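Local coordinates for protein Cwp19 (Clostridioides difficile, PDB 5OQ3) that probably hydrolyses bacterial cell-wall peptidoglycan through the TIM-barrel glycoside hydrolase domain held in this chain, and may also act as an N-acetylmuramoyl-L-alanine amidase, at residues N37-K42 and S363-A368; V71-K76 and A121-Y126; S83-W88 and V172-E177. All blocks are in the same frame, centred on the assembly; numbering follows the deposited sequence.

The three contacts belong to one TIM-barrel domain, contact 2 in its closed eight-stranded parallel sheet and contacts 1 and 3 among the loops and helices around it. Contact 1 joins the loop after strand 27-32 to helix 364-369, elements that follow the first and last strands, neighbours in the barrel. Contact 2 pairs strands 68-74 and 118-123; contact 3 sets the loop after strand 68-74 against helix 165-181. Along the chain, contacts 2 and 3 fall inside the span closed by contact 1, and their segments alternate. Their centres are about 11 Å apart, and they form one continuous patch through Arg74-Asn86 and Phe123-Ile175. Contact 1 stands separate, its nearest atoms about 5 Å from contact 2.

Contact 1: residues N37-K42 and S363-A368; sequences NLDWPK and SAKDIA
The carboxylate of Asp39 takes two donors on one oxygen, OD1, both from the start of helix 364-369. Ser363 OG donates to the syn lone pair of Asp39 OD1 at 2.7 Å. From above the carboxylate plane, 40° out of it, the backbone N of Lys365 reaches the same OD1 at 2.9 Å. The other oxygen, OD2, accepts from the backbone N of Ser33, just past strand 27-32. Ser363 OG sits between its backbone N and carbonyl carbon (chi1 70°), which turns the hydroxyl to Asp39. Beside these bonds, the aliphatic part of Lys365 passes close to OD1 and crosses Leu38 at about a right angle, with Leu38 CD1 and Lys365 CE tightly packed at 3.3 Å. The ammonium stays 5.5 Å from Asp39 OD1 (measured at Lys365 NZ) and makes a long salt bridge to Asp366. Asp366 also steadies this turn, its OD2 accepting from Ser363 N at 3.0 Å. The loop after the first barrel strand is thus hydrogen-bonded to the helix after the last, and two donors on OD1 with a third on OD2 together fix the rotation of the Asp39 carboxylate.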
loop_
_atom_site.group_PDB
_atom_site.type_symbol
_atom_site.label_atom_id
_atom_site.label_comp_id
_atom_site.label_asym_id
_atom_site.label_seq_id
_atom_site.Cartn_x
_atom_site.Cartn_y
_atom_site.Cartn_z
ATOM N N ASN A 37 3.386 -14.710 -1.188
ATOM C CA ASN A 37 2.147 -15.480 -1.045
ATOM C C ASN A 37 1.567 -15.301 0.365
ATOM O O ASN A 37 1.035 -16.219 0.936
ATOM C CB ASN A 37 2.433 -16.963 -1.401
ATOM C CG ASN A 37 2.850 -17.105 -2.847
ATOM O OD1 ASN A 37 4.027 -16.960 -3.187
ATOM N ND2 ASN A 37 1.870 -17.298 -3.727
ATOM N N LEU A 38 1.675 -14.089 0.914
ATOM C CA LEU A 38 1.324 -13.876 2.334
ATOM C C LEU A 38 -0.145 -14.221 2.628
ATOM O O LEU A 38 -0.442 -15.037 3.503
ATOM C CB LEU A 38 1.616 -12.433 2.752
ATOM C CG LEU A 38 1.357 -12.108 4.218
ATOM C CD1 LEU A 38 2.396 -12.820 5.088
ATOM C CD2 LEU A 38 1.313 -10.590 4.487
ATOM N N ASP A 39 -1.056 -13.568 1.914
ATOM C CA ASP A 39 -2.474 -13.793 2.076
ATOM C C ASP A 39 -3.106 -14.646 0.981
ATOM O O ASP A 39 -4.005 -15.405 1.267
ATOM C CB ASP A 39 -3.243 -12.472 2.102
ATOM C CG ASP A 39 -2.872 -11.572 3.278
ATOM O OD1 ASP A 39 -3.004 -11.998 4.428
ATOM O OD2 ASP A 39 -2.370 -10.448 3.068
ATOM N N TRP A 40 -2.685 -14.452 -0.270
ATOM C CA TRP A 40 -3.212 -15.180 -1.423
ATOM C C TRP A 40 -2.189 -15.061 -2.571
ATOM O O TRP A 40 -1.547 -13.992 -2.681
ATOM C CB TRP A 40 -4.551 -14.566 -1.867
ATOM C CG TRP A 40 -5.150 -15.273 -3.037
ATOM C CD1 TRP A 40 -5.881 -16.426 -3.021
ATOM C CD2 TRP A 40 -4.945 -14.942 -4.415
ATOM N NE1 TRP A 40 -6.174 -16.799 -4.293
ATOM C CE2 TRP A 40 -5.616 -15.906 -5.172
ATOM C CE3 TRP A 40 -4.285 -13.886 -5.084
ATOM C CZ2 TRP A 40 -5.631 -15.883 -6.565
ATOM C CZ3 TRP A 40 -4.302 -13.873 -6.477
ATOM C CH2 TRP A 40 -4.943 -14.878 -7.196
ATOM N N PRO A 41 -2.027 -16.070 -3.428
ATOM C CA PRO A 41 -2.560 -17.440 -3.272
ATOM C C PRO A 41 -1.661 -18.298 -2.415
ATOM O O PRO A 41 -0.451 -18.103 -2.427
ATOM C CB PRO A 41 -2.557 -17.955 -4.718
ATOM C CG PRO A 41 -1.392 -17.282 -5.349
ATOM C CD PRO A 41 -1.304 -15.910 -4.702
ATOM N N LYS A 42 -2.249 -19.243 -1.678
ATOM C CA LYS A 42 -1.460 -20.172 -0.875
ATOM C C LYS A 42 -0.779 -21.176 -1.801
ATOM O O LYS A 42 0.339 -21.615 -1.521
ATOM C CB LYS A 42 -2.381 -20.893 0.105
ATOM C CG LYS A 42 -1.705 -21.732 1.169
ATOM C CD LYS A 42 -2.722 -22.649 1.851
ATOM C CE LYS A 42 -2.656 -22.564 3.371
ATOM N NZ LYS A 42 -1.332 -22.953 3.927
ATOM N N SER A 363 -3.469 -8.232 8.276
ATOM C CA SER A 363 -3.889 -8.493 6.908
ATOM C C SER A 363 -5.019 -9.515 6.919
ATOM O O SER A 363 -5.391 -10.043 7.969
ATOM C CB SER A 363 -2.711 -8.944 6.017
ATOM O OG SER A 363 -2.271 -10.237 6.384
ATOM N N ALA A 364 -5.532 -9.821 5.743
ATOM C CA ALA A 364 -6.668 -10.727 5.583
ATOM C C ALA A 364 -6.488 -12.078 6.252
ATOM O O ALA A 364 -7.446 -12.592 6.862
ATOM C CB ALA A 364 -6.966 -10.914 4.114
ATOM N N LYS A 365 -5.289 -12.665 6.158
ATOM C CA LYS A 365 -5.066 -13.972 6.768
ATOM C C LYS A 365 -5.321 -13.963 8.274
ATOM O O LYS A 365 -5.671 -14.996 8.868
ATOM C CB LYS A 365 -3.649 -14.475 6.473
ATOM C CG LYS A 365 -2.499 -13.744 7.160
ATOM C CD LYS A 365 -1.189 -14.448 6.790
ATOM C CE LYS A 365 0.042 -13.678 7.216
ATOM N NZ LYS A 365 0.153 -13.580 8.693
ATOM N N ASP A 366 -5.040 -12.817 8.905
ATOM C CA ASP A 366 -5.194 -12.769 10.361
ATOM C C ASP A 366 -6.652 -12.870 10.774
ATOM O O ASP A 366 -6.973 -13.489 11.761
ATOM C CB ASP A 366 -4.551 -11.506 10.917
ATOM C CG ASP A 366 -3.071 -11.481 10.687
ATOM O OD1 ASP A 366 -2.349 -12.379 11.168
ATOM O OD2 ASP A 366 -2.592 -10.536 10.039
ATOM N N ILE A 367 -7.523 -12.269 9.968
ATOM C CA ILE A 367 -8.951 -12.441 10.169
ATOM C C ILE A 367 -9.358 -13.895 9.890
ATOM O O ILE A 367 -10.065 -14.513 10.718
ATOM C CB ILE A 367 -9.741 -11.483 9.250
ATOM C CG1 ILE A 367 -9.465 -10.024 9.624
ATOM C CG2 ILE A 367 -11.239 -11.745 9.377
ATOM C CD1 ILE A 367 -9.956 -8.991 8.632
ATOM N N ALA A 368 -8.925 -14.405 8.741
ATOM C CA ALA A 368 -9.276 -15.791 8.359
ATOM C C ALA A 368 -8.843 -16.847 9.380
ATOM O O ALA A 368 -9.560 -17.824 9.586
ATOM C CB ALA A 368 -8.726 -16.123 6.972
#

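Contact 2: residues V71-K76 and A121-Y126; sequences VQVRPK and AWFNPY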
loop_
_atom_site.group_PDB
_atom_site.type_symbol
_atom_site.label_atom_id
_atom_site.label_comp_id
_atom_site.label_asym_id
_atom_site.label_seq_id
_atom_site.Cartn_x
_atom_site.Cartn_y
_atom_site.Cartn_z
ATOM N N VAL A 71 -6.135 -5.514 -2.898
ATOM C CA VAL A 71 -5.422 -6.708 -3.375
ATOM C C VAL A 71 -4.174 -6.288 -4.138
ATOM O O VAL A 71 -4.269 -5.469 -5.048
ATOM C CB VAL A 71 -6.356 -7.540 -4.272
ATOM C CG1 VAL A 71 -5.626 -8.783 -4.759
ATOM C CG2 VAL A 71 -7.634 -7.907 -3.477
ATOM N N GLN A 72 -3.025 -6.828 -3.764
ATOM C CA GLN A 72 -1.709 -6.445 -4.299
ATOM C C GLN A 72 -1.494 -7.050 -5.670
ATOM O O GLN A 72 -1.091 -8.187 -5.800
ATOM C CB GLN A 72 -0.639 -6.896 -3.295
ATOM C CG GLN A 72 0.742 -6.316 -3.505
ATOM C CD GLN A 72 1.687 -6.712 -2.413
ATOM O OE1 GLN A 72 1.542 -7.801 -1.839
ATOM N NE2 GLN A 72 2.690 -5.864 -2.140
ATOM N N VAL A 73 -1.787 -6.243 -6.696
ATOM C CA VAL A 73 -1.681 -6.653 -8.079
ATOM C C VAL A 73 -0.281 -6.451 -8.673
ATOM O O VAL A 73 0.023 -7.002 -9.716
ATOM C CB VAL A 73 -2.745 -5.993 -8.971
ATOM C CG1 VAL A 73 -4.163 -6.329 -8.492
ATOM C CG2 VAL A 73 -2.575 -4.492 -9.135
ATOM N N ARG A 74 0.520 -5.605 -8.009
ATOM C CA ARG A 74 1.940 -5.345 -8.381
ATOM C C ARG A 74 2.787 -5.424 -7.123
ATOM O O ARG A 74 3.157 -4.397 -6.553
ATOM C CB ARG A 74 2.082 -3.971 -9.016
ATOM C CG ARG A 74 3.495 -3.564 -9.423
ATOM C CD ARG A 74 3.511 -2.108 -9.822
ATOM N NE ARG A 74 4.840 -1.586 -10.053
ATOM C CZ ARG A 74 5.461 -1.535 -11.224
ATOM N NH1 ARG A 74 4.917 -2.044 -12.300
ATOM N NH2 ARG A 74 6.656 -0.918 -11.306
ATOM N N PRO A 75 3.124 -6.658 -6.701
ATOM C CA PRO A 75 3.986 -6.790 -5.544
ATOM C C PRO A 75 5.448 -6.528 -5.805
ATOM O O PRO A 75 6.159 -6.151 -4.865
ATOM C CB PRO A 75 3.800 -8.245 -5.137
ATOM C CG PRO A 75 3.417 -8.960 -6.376
ATOM C CD PRO A 75 2.545 -7.961 -7.085
ATOM N N LYS A 76 5.900 -6.671 -7.055
ATOM C CA LYS A 76 7.344 -6.678 -7.349
ATOM C C LYS A 76 7.594 -6.391 -8.833
ATOM O O LYS A 76 8.038 -7.265 -9.589
ATOM C CB LYS A 76 7.939 -8.008 -6.911
ATOM C CG LYS A 76 9.441 -8.084 -6.992
ATOM C CD LYS A 76 9.877 -9.504 -6.685
ATOM C CE LYS A 76 11.269 -9.733 -7.201
ATOM N NZ LYS A 76 11.547 -11.176 -7.339
ATOM N N ALA A 121 -7.111 -1.983 -6.287
ATOM C CA ALA A 121 -5.877 -2.555 -6.820
ATOM C C ALA A 121 -4.681 -1.878 -6.178
ATOM O O ALA A 121 -4.509 -0.654 -6.316
ATOM C CB ALA A 121 -5.844 -2.376 -8.330
ATOM N N TRP A 122 -3.864 -2.677 -5.478
ATOM C CA TRP A 122 -2.713 -2.203 -4.765
ATOM C C TRP A 122 -1.426 -2.461 -5.581
ATOM O O TRP A 122 -1.158 -3.585 -6.009
ATOM C CB TRP A 122 -2.710 -2.845 -3.390
ATOM C CG TRP A 122 -1.474 -2.945 -2.575
ATOM C CD1 TRP A 122 -0.336 -2.165 -2.645
ATOM C CD2 TRP A 122 -1.276 -3.832 -1.480
ATOM N NE1 TRP A 122 0.559 -2.573 -1.701
ATOM C CE2 TRP A 122 0.017 -3.596 -0.985
ATOM C CE3 TRP A 122 -2.039 -4.848 -0.898
ATOM C CZ2 TRP A 122 0.556 -4.307 0.104
ATOM C CZ3 TRP A 122 -1.499 -5.576 0.159
ATOM C CH2 TRP A 122 -0.216 -5.296 0.645
ATOM N N PHE A 123 -0.661 -1.393 -5.719
ATOM C CA PHE A 123 0.605 -1.382 -6.457
ATOM C C PHE A 123 1.759 -0.940 -5.553
ATOM O O PHE A 123 1.611 -0.000 -4.746
ATOM C CB PHE A 123 0.535 -0.385 -7.616
ATOM C CG PHE A 123 -0.563 -0.639 -8.604
ATOM C CD1 PHE A 123 -1.875 -0.177 -8.389
ATOM C CD2 PHE A 123 -0.278 -1.213 -9.830
ATOM C CE1 PHE A 123 -2.863 -0.391 -9.312
ATOM C CE2 PHE A 123 -1.277 -1.436 -10.750
ATOM C CZ PHE A 123 -2.575 -0.998 -10.510
ATOM N N ASN A 124 2.931 -1.561 -5.741
ATOM C CA ASN A 124 4.190 -1.060 -5.184
ATOM C C ASN A 124 4.916 -0.345 -6.346
ATOM O O ASN A 124 5.255 -0.987 -7.326
ATOM C CB ASN A 124 4.991 -2.205 -4.581
ATOM C CG ASN A 124 6.308 -1.742 -4.000
ATOM O OD1 ASN A 124 7.030 -0.946 -4.624
ATOM N ND2 ASN A 124 6.665 -2.293 -2.820
ATOM N N PRO A 125 5.093 0.990 -6.288
ATOM C CA PRO A 125 5.590 1.657 -7.487
ATOM C C PRO A 125 7.055 1.333 -7.854
ATOM O O PRO A 125 7.328 1.087 -9.032
ATOM C CB PRO A 125 5.422 3.161 -7.152
ATOM C CG PRO A 125 5.260 3.226 -5.679
ATOM C CD PRO A 125 4.655 1.942 -5.250
ATOM N N TYR A 126 7.988 1.440 -6.894
ATOM C CA TYR A 126 9.432 1.498 -7.225
ATOM C C TYR A 126 10.217 0.187 -7.005
ATOM O O TYR A 126 11.324 0.103 -7.487
ATOM C CB TYR A 126 10.167 2.590 -6.444
ATOM C CG TYR A 126 9.509 3.971 -6.445
ATOM C CD1 TYR A 126 9.355 4.712 -7.604
ATOM C CD2 TYR A 126 9.095 4.539 -5.261
ATOM C CE1 TYR A 126 8.786 5.973 -7.584
ATOM C CE2 TYR A 126 8.556 5.811 -5.212
ATOM C CZ TYR A 126 8.415 6.537 -6.383
ATOM O OH TYR A 126 7.867 7.785 -6.301
#
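Neighbouring parallel strands of the TIM barrel, 68-74 and 118-123, pair here near their C-terminal ends, with a beta bulge that shifts the register by one residue between Gln72 and Arg74. Trp122 N donates to Val71 O at 2.9 Å. At the bulge Trp122 O takes two amides, Val73 N at 2.8 Å and, weakly, Arg74 N; beyond it Asn124 N returns to Arg74 O. On one face of the sheet the extended Gln72 side chain lies flat over the indole of Trp122. Its amide is 17° from the ring plane, and CB sits 3.7 Å from the centroid of the six-membered ring in a CH-pi contact. Ser33 and Val35 hold Gln72 OE1, and Asp190 takes Trp122 NE1. Val73 CG2 rests over a face of Phe123, 3.8 Å from the ring centroid. Arg74 runs straight past the edge of that ring, NE bonding Asn124 O in the guanidinium plane at 2.8 Å and NH2 bonding Pro125 O, tilted 19° from it, at 3.1 Å. This buried cation thus meets neutral oxygens, with Tyr170 OH on NH2 and a weak bond from NH1 to Asn86; the carbonyl pair limits how it can turn.

Contact 3: residues S83-W88 and V172-E177; sequences SNINPW and VDSIAE. With EDO (1,2-ethanediol), chain C.
Glu177, Ser83 and Asn84 form the main polar grip, a carboxylate held by the turn facing it. Ser83 OG donates to Glu177 OE1 at 2.6 Å and the backbone N of Asn84 to OE2 at 2.9 Å, almost straight at 173°; each bond uses the syn lone pair of its oxygen. Glu177 reaches them because its chain is fully extended (chi1 179°, chi2 -179°). Ser83 OG is also the acceptor of an ST turn and ST motif, taking the backbone N of Ile85 at 3.0 Å and that of Asn86 at 2.9 Å, so one hydroxyl both shapes the loop and ties it to the helix. A second polar link runs between side chains: Asn86 ND2 donates to Ser174 OG at 2.9 Å, the hydroxyl lying in the amide plane. Ser174 OG is also bonded to Tyr170 O, one turn earlier, while Asn86 OD1 accepts from Tyr170 OH. A water joins the two polar groups, donating to Ser174 O and to Glu177 OE1 and accepting from Asn86 ND2. Van der Waals contact comes from Ile85, whose methyls rest against oxygens of the helix: CD1 lies 3.7 Å from Asp173 O and CG2 the same distance from Ser174 OG. A 1,2-ethanediol, probably from the crystallisation liquor, lies over one face of the Trp88 ring, but its O2 is doubtfully placed. In the fold, loop 83-88 belongs to the connection leading out of barrel strand 68-74, and its ST turn is held against helix 165-181 of the barrel's outer layer, whose Val172 and Ala176 pack on helix 214-236 and whose Ile175 packs on strand 186-189.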
loop_
_atom_site.group_PDB
_atom_site.type_symbol
_atom_site.label_atom_id
_atom_site.label_comp_id
_atom_site.label_asym_id
_atom_site.label_seq_id
_atom_site.Cartn_x
_atom_site.Cartn_y
_atom_site.Cartn_z
ATOM N N SER A 83 -0.939 -7.998 -19.094
ATOM C CA SER A 83 -0.290 -6.697 -19.287
ATOM C C SER A 83 0.576 -6.746 -20.544
ATOM O O SER A 83 1.191 -7.770 -20.826
ATOM C CB SER A 83 0.610 -6.386 -18.095
ATOM O OG SER A 83 1.257 -5.138 -18.243
ATOM N N ASN A 84 0.656 -5.621 -21.241
ATOM C CA ASN A 84 1.598 -5.414 -22.335
ATOM C C ASN A 84 2.818 -4.574 -21.861
ATOM O O ASN A 84 3.609 -4.115 -22.670
ATOM C CB ASN A 84 0.884 -4.701 -23.511
ATOM C CG ASN A 84 -0.201 -5.545 -24.161
ATOM O OD1 ASN A 84 -0.104 -6.780 -24.229
ATOM N ND2 ASN A 84 -1.224 -4.879 -24.693
ATOM N N ILE A 85 2.946 -4.360 -20.548
ATOM C CA ILE A 85 4.002 -3.515 -19.956
ATOM C C ILE A 85 4.846 -4.309 -18.936
ATOM O O ILE A 85 6.075 -4.228 -18.943
ATOM C CB ILE A 85 3.386 -2.267 -19.253
ATOM C CG1 ILE A 85 2.491 -1.466 -20.222
ATOM C CG2 ILE A 85 4.484 -1.378 -18.652
ATOM C CD1 ILE A 85 1.662 -0.400 -19.527
ATOM N N ASN A 86 4.193 -5.022 -18.025
ATOM C CA ASN A 86 4.840 -5.618 -16.875
ATOM C C ASN A 86 4.691 -7.120 -16.920
ATOM O O ASN A 86 3.712 -7.640 -17.439
ATOM C CB ASN A 86 4.233 -5.035 -15.578
ATOM C CG ASN A 86 4.613 -3.592 -15.393
ATOM O OD1 ASN A 86 5.759 -3.298 -15.148
ATOM N ND2 ASN A 86 3.649 -2.688 -15.560
ATOM N N PRO A 87 5.680 -7.859 -16.369
ATOM C CA PRO A 87 5.700 -9.323 -16.475
ATOM C C PRO A 87 4.773 -9.994 -15.480
ATOM O O PRO A 87 4.543 -9.467 -14.379
ATOM C CB PRO A 87 7.133 -9.675 -16.076
ATOM C CG PRO A 87 7.521 -8.555 -15.145
ATOM C CD PRO A 87 6.913 -7.326 -15.772
ATOM N N TRP A 88 4.305 -11.211 -15.803
ATOM C CA TRP A 88 3.523 -11.991 -14.841
ATOM C C TRP A 88 4.272 -12.178 -13.535
ATOM O O TRP A 88 5.467 -12.514 -13.525
ATOM C CB TRP A 88 3.168 -13.377 -15.390
ATOM C CG TRP A 88 2.212 -13.385 -16.552
ATOM C CD1 TRP A 88 2.496 -13.627 -17.866
ATOM C CD2 TRP A 88 0.803 -13.193 -16.469
ATOM N NE1 TRP A 88 1.339 -13.580 -18.609
ATOM C CE2 TRP A 88 0.281 -13.357 -17.764
ATOM C CE3 TRP A 88 -0.081 -12.929 -15.402
ATOM C CZ2 TRP A 88 -1.094 -13.216 -18.044
ATOM C CZ3 TRP A 88 -1.443 -12.788 -15.684
ATOM C CH2 TRP A 88 -1.930 -12.954 -16.991
ATOM N N VAL A 172 2.828 5.717 -14.069
ATOM C CA VAL A 172 1.502 6.203 -14.456
ATOM C C VAL A 172 0.864 5.302 -15.520
ATOM O O VAL A 172 -0.304 4.931 -15.427
ATOM C CB VAL A 172 1.563 7.645 -14.921
ATOM C CG1 VAL A 172 0.275 8.116 -15.557
ATOM C CG2 VAL A 172 1.943 8.552 -13.742
ATOM N N ASP A 173 1.648 4.995 -16.552
ATOM C CA ASP A 173 1.126 4.182 -17.634
ATOM C C ASP A 173 0.780 2.774 -17.178
ATOM O O ASP A 173 -0.156 2.171 -17.676
ATOM C CB ASP A 173 2.161 4.151 -18.787
ATOM C CG ASP A 173 2.313 5.503 -19.506
ATOM O OD1 ASP A 173 1.447 6.416 -19.320
ATOM O OD2 ASP A 173 3.326 5.676 -20.245
ATOM N N SER A 174 1.571 2.239 -16.246
ATOM C CA SER A 174 1.313 0.900 -15.709
ATOM C C SER A 174 -0.032 0.862 -14.956
ATOM O O SER A 174 -0.813 -0.081 -15.127
ATOM C CB SER A 174 2.437 0.492 -14.756
ATOM O OG SER A 174 3.696 0.250 -15.381
ATOM N N ILE A 175 -0.306 1.903 -14.193
ATOM C CA ILE A 175 -1.589 1.985 -13.515
ATOM C C ILE A 175 -2.747 2.256 -14.464
ATOM O O ILE A 175 -3.823 1.643 -14.333
ATOM C CB ILE A 175 -1.477 3.010 -12.396
ATOM C CG1 ILE A 175 -0.494 2.426 -11.383
ATOM C CG2 ILE A 175 -2.842 3.270 -11.782
ATOM C CD1 ILE A 175 0.059 3.483 -10.500
ATOM N N ALA A 176 -2.497 3.120 -15.447
ATOM C CA ALA A 176 -3.549 3.482 -16.407
ATOM C C ALA A 176 -4.047 2.247 -17.157
ATOM O O ALA A 176 -5.233 2.179 -17.483
ATOM C CB ALA A 176 -3.072 4.520 -17.358
ATOM N N GLU A 177 -3.142 1.311 -17.448
ATOM C CA GLU A 177 -3.548 0.085 -18.144
ATOM C C GLU A 177 -4.619 -0.669 -17.334
ATOM O O GLU A 177 -5.601 -1.183 -17.861
ATOM C CB GLU A 177 -2.322 -0.830 -18.367
ATOM C CG GLU A 177 -2.589 -2.157 -19.072
ATOM C CD GLU A 177 -1.334 -3.007 -19.217
ATOM O OE1 GLU A 177 -0.604 -3.263 -18.210
ATOM O OE2 GLU A 177 -1.086 -3.461 -20.329
HETATM C C1 EDO C . 1.876 -10.063 -17.950
HETATM O O1 EDO C . 1.329 -9.943 -16.666
HETATM C C2 EDO C . 0.825 -10.411 -18.900
HETATM O O2 EDO C . 0.726 -9.499 -19.961
HETATM O O HOH W 1 0.494 -2.390 -15.870
#